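Local coordinates for ribosome-inactivating protein 3 (Zea mays, PDB 2PQG) that is a plant protein belonging to the ribosome-inactivating protein family, at residues A[6-11]-A[127-132]; A[52-57]-A[65-70]; A[120-125]-A[206-211]; A[226-231]-A[257-262]. All coordinates share one frame; numbering follows the deposited sequence.

From the N terminus, the chain runs along edge strand 2-7, and the turn that follows waits for helix 125-135 to close interaction 1, a loop of 115 residues. Nested inside that loop, interaction 2 closes a beta hairpin; strand 51-57 of this hairpin also pairs with strand 2-7, joining the first two contacts through one sheet. Interaction 3 begins at 120-125, just before helix 125-135, and ends at 206-211, so it crosses interaction 1; the Arg125 side chain lies against the turn at Val8 where the two meet. Interaction 4 comes later in series, fastening the C-terminal segment 257-262 to helix 220-232, its centre about 32 Å from that of interaction 1.

Interaction 1. Residues A[6-11]-A[127-132]; sequences FPVEDA and EMTRAV
Met128 and Thr129, on one side of helix 125-135, meet Phe6, Val8 and Glu9 where edge strand 2-7 ends in a type I beta turn from Pro7 to Asp10, so the contact joins the beta sheet to a helix of the ribosome-inactivating protein fold. Met128 is the side chain to follow. Its CB and CG both lie close to one methyl of the turn valine, with Met128 CG 3.9 Å from Val8 CG1. CG stands anti to the backbone N (chi1 -173°) and SD continues the extended chain, which carries the sulfur to the Phe6 ring. There it makes a Met-aromatic contact at the edge: SD lies in the ring plane, 3.9 Å from both CD1 and CE1 of Phe6 and 5.0 Å from the ring centroid. The chain then bends at its last torsion (chi3 -79°), and Leu180 and Met183 of helix 171-189 pack against the methionine.

Further along, Val8 CG2 reaches Val132 CG2, 4.4 Å away, one helical turn beyond Met128. Thr129 has its hydroxyl hydrogen-bonded to Arg125 O within its own helix, while its CG2 lies beside Glu9, whose chain crosses it at about a right angle; the carboxylate oxygen OE2 of Glu9 is bonded to Arg59 N. Thr129 OG1 also touches two side-chain carbons of the turn residues, 3.2 Å from Val8 CG1 and 3.6 Å from Glu9 CG.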
loop_
_atom_site.group_PDB
_atom_site.type_symbol
_atom_site.label_atom_id
_atom_site.label_comp_id
_atom_site.label_asym_id
_atom_site.label_seq_id
_atom_site.Cartn_x
_atom_site.Cartn_y
_atom_site.Cartn_z
ATOM N N PHE A 6 -5.120 -4.778 13.254
ATOM C CA PHE A 6 -6.418 -4.864 12.616
ATOM C C PHE A 6 -6.892 -6.330 12.520
ATOM O O PHE A 6 -6.253 -7.155 11.875
ATOM C CB PHE A 6 -6.396 -4.260 11.202
ATOM C CG PHE A 6 -7.750 -4.190 10.573
ATOM C CD1 PHE A 6 -7.945 -4.610 9.272
ATOM C CD2 PHE A 6 -8.846 -3.745 11.308
ATOM C CE1 PHE A 6 -9.222 -4.602 8.705
ATOM C CE2 PHE A 6 -10.126 -3.732 10.752
ATOM C CZ PHE A 6 -10.314 -4.162 9.447
ATOM N N PRO A 7 -8.006 -6.669 13.198
ATOM C CA PRO A 7 -8.589 -8.018 13.214
ATOM C C PRO A 7 -9.381 -8.190 11.927
ATOM O O PRO A 7 -10.614 -8.090 11.916
ATOM C CB PRO A 7 -9.461 -8.003 14.460
ATOM C CG PRO A 7 -9.896 -6.552 14.542
ATOM C CD PRO A 7 -8.709 -5.752 14.119
ATOM N N VAL A 8 -8.672 -8.453 10.834
ATOM C CA VAL A 8 -9.301 -8.557 9.522
ATOM C C VAL A 8 -10.715 -9.120 9.625
ATOM O O VAL A 8 -11.691 -8.437 9.314
ATOM C CB VAL A 8 -8.475 -9.439 8.569
ATOM C CG1 VAL A 8 -9.004 -9.324 7.147
ATOM C CG2 VAL A 8 -7.004 -9.054 8.630
ATOM N N GLU A 9 -10.817 -10.371 10.062
ATOM C CA GLU A 9 -12.040 -11.127 9.938
ATOM C C GLU A 9 -13.179 -10.651 10.805
ATOM O O GLU A 9 -14.328 -11.051 10.604
ATOM C CB GLU A 9 -11.755 -12.610 10.199
ATOM C CG GLU A 9 -10.987 -13.315 9.096
ATOM C CD GLU A 9 -11.113 -14.829 9.179
ATOM O OE1 GLU A 9 -12.173 -15.363 8.790
ATOM O OE2 GLU A 9 -10.159 -15.485 9.644
ATOM N N ASP A 10 -12.854 -9.796 11.766
ATOM C CA ASP A 10 -13.853 -9.264 12.673
ATOM C C ASP A 10 -14.798 -8.310 11.953
ATOM O O ASP A 10 -14.521 -7.116 11.841
ATOM C CB ASP A 10 -13.186 -8.528 13.828
ATOM C CG ASP A 10 -14.185 -8.014 14.823
ATOM O OD1 ASP A 10 -15.392 -8.273 14.630
ATOM O OD2 ASP A 10 -13.769 -7.358 15.795
ATOM N N ALA A 11 -15.920 -8.848 11.488
ATOM C CA ALA A 11 -16.924 -8.078 10.776
ATOM C C ALA A 11 -17.451 -6.864 11.545
ATOM O O ALA A 11 -17.925 -5.910 10.932
ATOM C CB ALA A 11 -18.069 -8.978 10.393
ATOM N N GLU A 127 -10.936 -10.222 0.670
ATOM C CA GLU A 127 -9.722 -10.094 -0.131
ATOM C C GLU A 127 -8.511 -9.892 0.772
ATOM O O GLU A 127 -7.423 -10.386 0.480
ATOM C CB GLU A 127 -9.835 -8.900 -1.083
ATOM C CG GLU A 127 -10.919 -9.007 -2.151
ATOM C CD GLU A 127 -10.551 -9.965 -3.273
ATOM O OE1 GLU A 127 -9.355 -10.329 -3.391
ATOM O OE2 GLU A 127 -11.466 -10.341 -4.045
ATOM N N MET A 128 -8.695 -9.156 1.866
ATOM C CA MET A 128 -7.605 -8.913 2.808
ATOM C C MET A 128 -7.339 -10.156 3.673
ATOM O O MET A 128 -6.201 -10.413 4.076
ATOM C CB MET A 128 -7.930 -7.719 3.706
ATOM C CG MET A 128 -6.771 -7.304 4.597
ATOM S SD MET A 128 -7.169 -5.911 5.688
ATOM C CE MET A 128 -7.037 -4.519 4.592
ATOM N N THR A 129 -8.394 -10.916 3.963
ATOM C CA THR A 129 -8.268 -12.141 4.756
ATOM C C THR A 129 -7.406 -13.172 4.013
ATOM O O THR A 129 -6.492 -13.754 4.592
ATOM C CB THR A 129 -9.660 -12.762 5.063
ATOM O OG1 THR A 129 -10.420 -11.845 5.859
ATOM C CG2 THR A 129 -9.516 -14.083 5.826
ATOM N N ARG A 130 -7.689 -13.377 2.727
ATOM C CA ARG A 130 -6.941 -14.326 1.914
ATOM C C ARG A 130 -5.494 -13.894 1.669
ATOM O O ARG A 130 -4.584 -14.728 1.610
ATOM C CB ARG A 130 -7.652 -14.549 0.576
ATOM C CG ARG A 130 -8.984 -15.259 0.696
ATOM C CD ARG A 130 -9.424 -15.844 -0.631
ATOM N NE ARG A 130 -9.868 -14.826 -1.578
ATOM C CZ ARG A 130 -11.023 -14.173 -1.489
ATOM N NH1 ARG A 130 -11.859 -14.434 -0.491
ATOM N NH2 ARG A 130 -11.348 -13.265 -2.403
ATOM N N ALA A 131 -5.283 -12.592 1.520
ATOM C CA ALA A 131 -3.946 -12.055 1.298
ATOM C C ALA A 131 -3.047 -12.312 2.502
ATOM O O ALA A 131 -1.902 -12.743 2.351
ATOM C CB ALA A 131 -4.029 -10.566 1.016
ATOM N N VAL A 132 -3.564 -12.046 3.699
ATOM C CA VAL A 132 -2.795 -12.267 4.916
ATOM C C VAL A 132 -2.534 -13.760 5.117
ATOM O O VAL A 132 -1.400 -14.171 5.369
ATOM C CB VAL A 132 -3.523 -11.695 6.163
ATOM C CG1 VAL A 132 -2.788 -12.102 7.443
ATOM C CG2 VAL A 132 -3.588 -10.177 6.073
#

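Interaction 2. Residues A[52-57]-A[65-70]; sequences LYTELK and LAIRMD
Leu52 and Ile67 form a hydrogen-bonded pair in the antiparallel beta hairpin of strands 51-57 and 62-68, inside the mixed sheet of the protein. Their backbones exchange two bonds, Leu52 N to Ile67 O at 2.8 Å and Ile67 N to Leu52 O at 2.9 Å; Thr54 and Leu65 exchange another two. Between them Tyr53 faces Ala66 as a non-hydrogen-bonded pair, and Tyr53 CA donates a CA-H...O contact to Leu65 O.

The side chains of Leu52, Thr54, Leu65 and Ile67 share one face of the sheet, those of Tyr53 and Ala66 the other. On the first face, Ile67 CG1 is anti to its carbonyl carbon (chi1 -62°), and its CD1 comes to 4.0 Å from Thr54 OG1. Thr54 holds that hydroxyl between its own backbone N and carbonyl carbon (chi1 60°), which turns it to the aliphatic side of Leu65, 3.4 Å from CB. This buried oxygen has no hydrogen-bonding partner in the model. Leu65 crosses Thr54 obliquely, and Leu74 and Phe77 of strand 74-78 also touch it. Its methyl CD1 finishes 3.8 Å from Leu56 CD1.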
loop_
_atom_site.group_PDB
_atom_site.type_symbol
_atom_site.label_atom_id
_atom_site.label_comp_id
_atom_site.label_asym_id
_atom_site.label_seq_id
_atom_site.Cartn_x
_atom_site.Cartn_y
_atom_site.Cartn_z
ATOM N N LEU A 52 5.883 2.705 10.965
ATOM C CA LEU A 52 4.529 2.333 11.360
ATOM C C LEU A 52 4.434 0.818 11.092
ATOM O O LEU A 52 4.708 0.338 9.985
ATOM C CB LEU A 52 3.443 3.045 10.543
ATOM C CG LEU A 52 2.076 2.342 10.511
ATOM C CD1 LEU A 52 1.541 2.140 11.918
ATOM C CD2 LEU A 52 1.110 3.175 9.681
ATOM N N TYR A 53 4.081 0.062 12.124
ATOM C CA TYR A 53 3.925 -1.389 12.023
ATOM C C TYR A 53 2.459 -1.755 12.172
ATOM O O TYR A 53 1.856 -1.523 13.222
ATOM C CB TYR A 53 4.684 -2.108 13.130
ATOM C CG TYR A 53 6.131 -2.357 12.826
ATOM C CD1 TYR A 53 6.955 -1.327 12.391
ATOM C CD2 TYR A 53 6.686 -3.626 12.994
ATOM C CE1 TYR A 53 8.306 -1.548 12.130
ATOM C CE2 TYR A 53 8.038 -3.861 12.735
ATOM C CZ TYR A 53 8.841 -2.815 12.303
ATOM O OH TYR A 53 10.174 -3.031 12.040
ATOM N N THR A 54 1.876 -2.321 11.122
ATOM C CA THR A 54 0.489 -2.721 11.202
ATOM C C THR A 54 0.408 -4.231 11.143
ATOM O O THR A 54 0.881 -4.863 10.203
ATOM C CB THR A 54 -0.365 -2.073 10.076
ATOM O OG1 THR A 54 0.128 -2.461 8.788
ATOM C CG2 THR A 54 -0.304 -0.564 10.187
ATOM N N GLU A 55 -0.169 -4.804 12.191
ATOM C CA GLU A 55 -0.332 -6.245 12.268
ATOM C C GLU A 55 -1.730 -6.636 11.820
ATOM O O GLU A 55 -2.713 -6.291 12.477
ATOM C CB GLU A 55 -0.113 -6.754 13.694
ATOM C CG GLU A 55 0.105 -8.260 13.753
ATOM C CD GLU A 55 -0.140 -8.847 15.129
ATOM O OE1 GLU A 55 0.343 -8.257 16.116
ATOM O OE2 GLU A 55 -0.807 -9.904 15.222
ATOM N N LEU A 56 -1.819 -7.337 10.694
ATOM C CA LEU A 56 -3.103 -7.788 10.183
ATOM C C LEU A 56 -3.317 -9.247 10.592
ATOM O O LEU A 56 -2.554 -10.143 10.215
ATOM C CB LEU A 56 -3.141 -7.671 8.661
ATOM C CG LEU A 56 -2.729 -6.309 8.098
ATOM C CD1 LEU A 56 -2.773 -6.358 6.567
ATOM C CD2 LEU A 56 -3.655 -5.233 8.622
ATOM N N LYS A 57 -4.369 -9.483 11.359
ATOM C CA LYS A 57 -4.668 -10.825 11.843
ATOM C C LYS A 57 -5.983 -11.372 11.334
ATOM O O LYS A 57 -6.944 -10.611 11.119
ATOM C CB LYS A 57 -4.749 -10.833 13.368
ATOM C CG LYS A 57 -3.811 -9.856 14.074
ATOM C CD LYS A 57 -4.309 -9.470 15.463
ATOM C CE LYS A 57 -3.626 -10.276 16.542
ATOM N NZ LYS A 57 -4.604 -11.013 17.383
ATOM N N LEU A 65 3.141 -5.589 8.802
ATOM C CA LEU A 65 3.607 -4.789 7.668
ATOM C C LEU A 65 4.561 -3.689 8.140
ATOM O O LEU A 65 4.252 -2.954 9.073
ATOM C CB LEU A 65 2.417 -4.147 6.943
ATOM C CG LEU A 65 1.286 -5.024 6.392
ATOM C CD1 LEU A 65 0.224 -4.120 5.762
ATOM C CD2 LEU A 65 1.824 -6.017 5.373
ATOM N N ALA A 66 5.722 -3.585 7.503
ATOM C CA ALA A 66 6.700 -2.556 7.865
ATOM C C ALA A 66 6.517 -1.348 6.949
ATOM O O ALA A 66 6.902 -1.385 5.777
ATOM C CB ALA A 66 8.120 -3.103 7.726
ATOM N N ILE A 67 5.946 -0.274 7.485
ATOM C CA ILE A 67 5.687 0.921 6.695
ATOM C C ILE A 67 6.480 2.161 7.108
ATOM O O ILE A 67 6.514 2.523 8.277
ATOM C CB ILE A 67 4.186 1.274 6.740
ATOM C CG1 ILE A 67 3.370 0.132 6.133
ATOM C CG2 ILE A 67 3.925 2.569 6.002
ATOM C CD1 ILE A 67 1.883 0.217 6.434
ATOM N N ARG A 68 7.109 2.813 6.133
ATOM C CA ARG A 68 7.871 4.031 6.404
ATOM C C ARG A 68 6.879 5.120 6.772
ATOM O O ARG A 68 5.852 5.272 6.118
ATOM C CB ARG A 68 8.628 4.505 5.161
ATOM C CG ARG A 68 9.632 3.539 4.593
ATOM C CD ARG A 68 10.213 4.094 3.297
ATOM N NE ARG A 68 10.863 5.392 3.478
ATOM C CZ ARG A 68 12.124 5.648 3.142
ATOM N NH1 ARG A 68 12.873 4.690 2.606
ATOM N NH2 ARG A 68 12.635 6.858 3.342
ATOM N N MET A 69 7.182 5.883 7.810
ATOM C CA MET A 69 6.298 6.967 8.215
ATOM C C MET A 69 6.412 8.155 7.270
ATOM O O MET A 69 5.426 8.846 7.023
ATOM C CB MET A 69 6.632 7.414 9.634
ATOM C CG MET A 69 5.780 6.760 10.680
ATOM S SD MET A 69 4.167 7.546 10.677
ATOM C CE MET A 69 4.455 8.758 11.926
ATOM N N ASP A 70 7.607 8.384 6.725
ATOM C CA ASP A 70 7.797 9.522 5.839
ATOM C C ASP A 70 6.976 9.517 4.541
ATOM O O ASP A 70 6.438 10.553 4.155
ATOM C CB ASP A 70 9.296 9.749 5.540
ATOM C CG ASP A 70 10.026 8.489 5.113
ATOM O OD1 ASP A 70 9.371 7.551 4.620
ATOM O OD2 ASP A 70 11.269 8.454 5.260
#

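Interaction 3. Residues A[120-125]-A[206-211]; sequences TVTMGR and GVTLTV
Three torsions carry the Met123 side chain to Leu209: chi1 sets CG anti to the carbonyl carbon (-55°), chi2 extends the chain to SD, and a bend at chi3 (-84°) turns the methyl onto the leucine. Met123 CE then lies 3.4 Å from Leu209 CG, with both leucine methyls close by, and the two side chains cross at about a right angle.

The backbones of the two segments form a single antiparallel beta bridge, Met123 with Val207 as a hydrogen-bonded pair. Met123 N donates to Val207 O at 2.8 Å, in the carbonyl plane; the return bond, Val207 N to Met123 O, has its donor tilted 34° from the Met123 carbonyl plane. Val207 CG1 rests 3.5 Å from Met123 O. Past the bridge the segments are linked by a water, which donates to Val121 O (2.6 Å) and accepts from Leu209 N (3.1 Å). At the other end Gly206 CA packs 3.2 Å from Met123 O and 3.9 Å from Thr122 CG2.

Gly124 is the N-cap of helix 125-135 and Thr210 that of helix 211-217, so the bridge ties together the approaches to two helices. Met123 and Leu209 both pack on Val182 of helix 171-189, while helix 191-199 adds Val197 against Met123 and Val193 against Leu209.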
loop_
_atom_site.group_PDB
_atom_site.type_symbol
_atom_site.label_atom_id
_atom_site.label_comp_id
_atom_site.label_asym_id
_atom_site.label_seq_id
_atom_site.Cartn_x
_atom_site.Cartn_y
_atom_site.Cartn_z
ATOM N N THR A 120 -7.648 -2.498 -11.358
ATOM C CA THR A 120 -7.716 -3.957 -11.498
ATOM C C THR A 120 -7.482 -4.712 -10.195
ATOM O O THR A 120 -7.597 -5.942 -10.156
ATOM C CB THR A 120 -6.694 -4.488 -12.527
ATOM O OG1 THR A 120 -5.386 -4.005 -12.195
ATOM C CG2 THR A 120 -7.070 -4.040 -13.934
ATOM N N VAL A 121 -7.154 -3.974 -9.137
ATOM C CA VAL A 121 -6.895 -4.567 -7.830
ATOM C C VAL A 121 -8.178 -4.675 -7.005
ATOM O O VAL A 121 -8.666 -3.676 -6.461
ATOM C CB VAL A 121 -5.846 -3.737 -7.059
ATOM C CG1 VAL A 121 -5.538 -4.389 -5.715
ATOM C CG2 VAL A 121 -4.580 -3.610 -7.896
ATOM N N THR A 122 -8.717 -5.892 -6.918
ATOM C CA THR A 122 -9.942 -6.134 -6.170
ATOM C C THR A 122 -9.664 -6.134 -4.672
ATOM O O THR A 122 -8.812 -6.889 -4.199
ATOM C CB THR A 122 -10.579 -7.472 -6.569
ATOM O OG1 THR A 122 -10.693 -7.535 -7.996
ATOM C CG2 THR A 122 -11.985 -7.590 -5.965
ATOM N N MET A 123 -10.385 -5.282 -3.941
ATOM C CA MET A 123 -10.217 -5.163 -2.500
ATOM C C MET A 123 -11.464 -5.571 -1.736
ATOM O O MET A 123 -12.501 -5.867 -2.336
ATOM C CB MET A 123 -9.785 -3.728 -2.146
ATOM C CG MET A 123 -8.541 -3.275 -2.899
ATOM S SD MET A 123 -8.257 -1.501 -2.734
ATOM C CE MET A 123 -9.329 -0.851 -4.018
ATOM N N GLY A 124 -11.356 -5.566 -0.412
ATOM C CA GLY A 124 -12.454 -5.977 0.440
ATOM C C GLY A 124 -11.883 -6.727 1.638
ATOM O O GLY A 124 -10.678 -7.003 1.712
ATOM N N ARG A 125 -12.737 -7.037 2.607
ATOM C CA ARG A 125 -12.305 -7.732 3.813
ATOM C C ARG A 125 -11.913 -9.160 3.455
ATOM O O ARG A 125 -10.850 -9.638 3.860
ATOM C CB ARG A 125 -13.428 -7.728 4.854
ATOM C CG ARG A 125 -13.048 -8.344 6.180
ATOM C CD ARG A 125 -14.282 -8.556 7.036
ATOM N NE ARG A 125 -14.921 -7.299 7.421
ATOM C CZ ARG A 125 -14.417 -6.441 8.304
ATOM N NH1 ARG A 125 -15.076 -5.326 8.587
ATOM N NH2 ARG A 125 -13.260 -6.693 8.909
ATOM N N GLY A 206 -16.284 -7.853 -3.735
ATOM C CA GLY A 206 -15.116 -6.995 -3.693
ATOM C C GLY A 206 -15.412 -5.591 -4.162
ATOM O O GLY A 206 -16.530 -5.279 -4.575
ATOM N N VAL A 207 -14.399 -4.738 -4.103
ATOM C CA VAL A 207 -14.542 -3.352 -4.522
ATOM C C VAL A 207 -13.243 -2.876 -5.154
ATOM O O VAL A 207 -12.161 -3.340 -4.802
ATOM C CB VAL A 207 -14.868 -2.452 -3.317
ATOM C CG1 VAL A 207 -13.771 -2.571 -2.281
ATOM C CG2 VAL A 207 -15.011 -1.018 -3.757
ATOM N N THR A 208 -13.350 -1.951 -6.093
ATOM C CA THR A 208 -12.168 -1.427 -6.769
ATOM C C THR A 208 -12.227 0.084 -6.914
ATOM O O THR A 208 -13.287 0.701 -6.754
ATOM C CB THR A 208 -12.030 -2.002 -8.209
ATOM O OG1 THR A 208 -13.162 -1.592 -9.000
ATOM C CG2 THR A 208 -11.966 -3.514 -8.191
ATOM N N LEU A 209 -11.076 0.680 -7.210
ATOM C CA LEU A 209 -10.997 2.108 -7.480
ATOM C C LEU A 209 -11.065 2.386 -8.976
ATOM O O LEU A 209 -10.526 1.630 -9.785
ATOM C CB LEU A 209 -9.710 2.693 -6.895
ATOM C CG LEU A 209 -9.301 2.184 -5.511
ATOM C CD1 LEU A 209 -7.791 2.032 -5.419
ATOM C CD2 LEU A 209 -9.819 3.112 -4.423
ATOM N N THR A 210 -11.733 3.475 -9.336
ATOM C CA THR A 210 -12.039 3.772 -10.736
ATOM C C THR A 210 -10.675 4.034 -11.418
ATOM O O THR A 210 -9.626 4.140 -10.753
ATOM C CB THR A 210 -12.893 5.053 -10.895
ATOM O OG1 THR A 210 -12.143 6.202 -10.464
ATOM C CG2 THR A 210 -14.154 4.936 -10.092
ATOM N N VAL A 211 -10.686 4.127 -12.746
ATOM C CA VAL A 211 -9.475 4.389 -13.512
ATOM C C VAL A 211 -8.889 5.714 -13.050
ATOM O O VAL A 211 -7.683 5.833 -12.793
ATOM C CB VAL A 211 -9.790 4.491 -15.015
ATOM C CG1 VAL A 211 -8.647 5.191 -15.760
ATOM C CG2 VAL A 211 -10.030 3.108 -15.579
HETATM O O HOH W 1 -8.647 -1.155 -6.971
#

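Interaction 4. Residues A[226-231]-A[257-262]; sequences AAFEWA and ALVKNQ
Phe228 lays one face of its ring against the aliphatic part of Gln262, a CH-pi contact that fastens the C-terminal segment of the chain to helix 220-232. Gln262 CB stands 3.7 Å above the ring centre, only 7° off the normal, and CG follows over the CD1 side, 3.7 Å from Phe228 CD1. The phenylalanine has its CG anti to the carbonyl carbon (chi1 -84°), which points CG toward segment 257-262. Gln262 CG is likewise anti to its own carbonyl carbon, which places it over the same face of the ring as CB.

The far end of the ring runs beside backbone and amide groups. Phe228 CE1 comes within 3.6 Å of Lys260 O, and CZ within 3.5 Å of Gln262 N. Asn261 OD1 approaches CZ obliquely, its amide plane 27° from that of the ring, while its ND2 is hydrogen-bonded to Leu41 O.

One residue back on the helix, Ala227 meets the buried Val259. The valine points its side chain at the helix, and next to it Lys260 N is hydrogen-bonded to Ser224 OG, one turn earlier on helix 220-232, so backbone and side chains of the segment both hold to the same helix. Val259 CG2 lies 4.2 Å from Phe228 CE1, and its other methyl, CG1, sits 3.8 Å from Ala227 CB.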
loop_
_atom_site.group_PDB
_atom_site.type_symbol
_atom_site.label_atom_id
_atom_site.label_comp_id
_atom_site.label_asym_id
_atom_site.label_seq_id
_atom_site.Cartn_x
_atom_site.Cartn_y
_atom_site.Cartn_z
ATOM N N ALA A 226 1.639 19.992 -5.384
ATOM C CA ALA A 226 0.607 20.986 -5.640
ATOM C C ALA A 226 0.057 21.484 -4.308
ATOM O O ALA A 226 -0.264 22.665 -4.165
ATOM C CB ALA A 226 -0.519 20.384 -6.478
ATOM N N ALA A 227 -0.056 20.585 -3.332
ATOM C CA ALA A 227 -0.572 20.965 -2.023
ATOM C C ALA A 227 0.250 22.132 -1.500
ATOM O O ALA A 227 -0.294 23.105 -0.971
ATOM C CB ALA A 227 -0.493 19.790 -1.065
ATOM N N PHE A 228 1.566 22.027 -1.663
ATOM C CA PHE A 228 2.484 23.074 -1.221
ATOM C C PHE A 228 2.410 24.324 -2.102
ATOM O O PHE A 228 2.520 25.448 -1.604
ATOM C CB PHE A 228 3.922 22.548 -1.189
ATOM C CG PHE A 228 4.271 21.810 0.077
ATOM C CD1 PHE A 228 3.755 20.541 0.339
ATOM C CD2 PHE A 228 5.117 22.394 1.017
ATOM C CE1 PHE A 228 4.073 19.871 1.521
ATOM C CE2 PHE A 228 5.438 21.733 2.199
ATOM C CZ PHE A 228 4.919 20.469 2.451
ATOM N N GLU A 229 2.227 24.130 -3.406
ATOM C CA GLU A 229 2.119 25.261 -4.320
ATOM C C GLU A 229 0.859 26.072 -4.021
ATOM O O GLU A 229 0.867 27.298 -4.128
ATOM C CB GLU A 229 2.073 24.789 -5.775
ATOM C CG GLU A 229 1.738 25.915 -6.750
ATOM C CD GLU A 229 1.795 25.497 -8.208
ATOM O OE1 GLU A 229 1.347 26.297 -9.062
ATOM O OE2 GLU A 229 2.288 24.383 -8.504
ATOM N N TRP A 230 -0.222 25.379 -3.660
ATOM C CA TRP A 230 -1.482 26.042 -3.355
ATOM C C TRP A 230 -1.429 26.728 -2.006
ATOM O O TRP A 230 -2.272 27.575 -1.689
ATOM C CB TRP A 230 -2.654 25.050 -3.430
ATOM C CG TRP A 230 -3.186 24.885 -4.826
ATOM C CD1 TRP A 230 -3.338 25.860 -5.771
ATOM C CD2 TRP A 230 -3.670 23.676 -5.417
ATOM N NE1 TRP A 230 -3.889 25.332 -6.915
ATOM C CE2 TRP A 230 -4.102 23.993 -6.727
ATOM C CE3 TRP A 230 -3.784 22.355 -4.968
ATOM C CZ2 TRP A 230 -4.637 23.037 -7.591
ATOM C CZ3 TRP A 230 -4.318 21.403 -5.832
ATOM C CH2 TRP A 230 -4.736 21.753 -7.129
ATOM N N ALA A 231 -0.443 26.349 -1.200
ATOM C CA ALA A 231 -0.234 26.982 0.099
ATOM C C ALA A 231 0.275 28.412 -0.210
ATOM O O ALA A 231 -0.091 29.377 0.463
ATOM C CB ALA A 231 0.828 26.236 0.889
ATOM N N ALA A 257 -5.404 12.687 2.032
ATOM C CA ALA A 257 -5.564 12.901 3.464
ATOM C C ALA A 257 -4.248 13.350 4.077
ATOM O O ALA A 257 -4.234 14.196 4.963
ATOM C CB ALA A 257 -6.056 11.615 4.138
ATOM N N LEU A 258 -3.143 12.790 3.596
ATOM C CA LEU A 258 -1.825 13.148 4.104
ATOM C C LEU A 258 -0.866 13.447 2.953
ATOM O O LEU A 258 -0.706 12.631 2.039
ATOM C CB LEU A 258 -1.265 12.006 4.949
ATOM C CG LEU A 258 -2.091 11.559 6.158
ATOM C CD1 LEU A 258 -1.561 10.216 6.649
ATOM C CD2 LEU A 258 -2.039 12.612 7.256
ATOM N N VAL A 259 -0.216 14.609 2.997
ATOM C CA VAL A 259 0.708 14.968 1.932
ATOM C C VAL A 259 2.164 14.736 2.256
ATOM O O VAL A 259 2.599 14.822 3.406
ATOM C CB VAL A 259 0.555 16.435 1.499
ATOM C CG1 VAL A 259 -0.845 16.671 0.988
ATOM C CG2 VAL A 259 0.890 17.359 2.650
ATOM N N LYS A 260 2.909 14.448 1.198
ATOM C CA LYS A 260 4.334 14.201 1.262
ATOM C C LYS A 260 5.073 15.522 1.500
ATOM O O LYS A 260 4.891 16.500 0.757
ATOM C CB LYS A 260 4.763 13.572 -0.053
ATOM C CG LYS A 260 6.168 13.055 -0.090
ATOM C CD LYS A 260 6.298 12.133 -1.283
ATOM C CE LYS A 260 7.702 11.606 -1.441
ATOM N NZ LYS A 260 8.642 12.354 -0.572
ATOM N N ASN A 261 5.891 15.539 2.550
ATOM C CA ASN A 261 6.658 16.718 2.924
ATOM C C ASN A 261 7.642 17.131 1.845
ATOM O O ASN A 261 8.532 16.358 1.476
ATOM C CB ASN A 261 7.443 16.460 4.209
ATOM C CG ASN A 261 7.798 17.747 4.952
ATOM O OD1 ASN A 261 8.040 18.800 4.345
ATOM N ND2 ASN A 261 7.841 17.659 6.279
ATOM N N GLN A 262 7.485 18.358 1.350
ATOM C CA GLN A 262 8.386 18.886 0.340
ATOM C C GLN A 262 9.651 19.416 1.018
ATOM O O GLN A 262 10.725 19.454 0.412
ATOM C CB GLN A 262 7.704 19.993 -0.459
ATOM C CG GLN A 262 6.748 19.471 -1.509
ATOM C CD GLN A 262 6.958 18.000 -1.835
ATOM O OE1 GLN A 262 6.245 17.137 -1.322
ATOM N NE2 GLN A 262 7.941 17.708 -2.683
#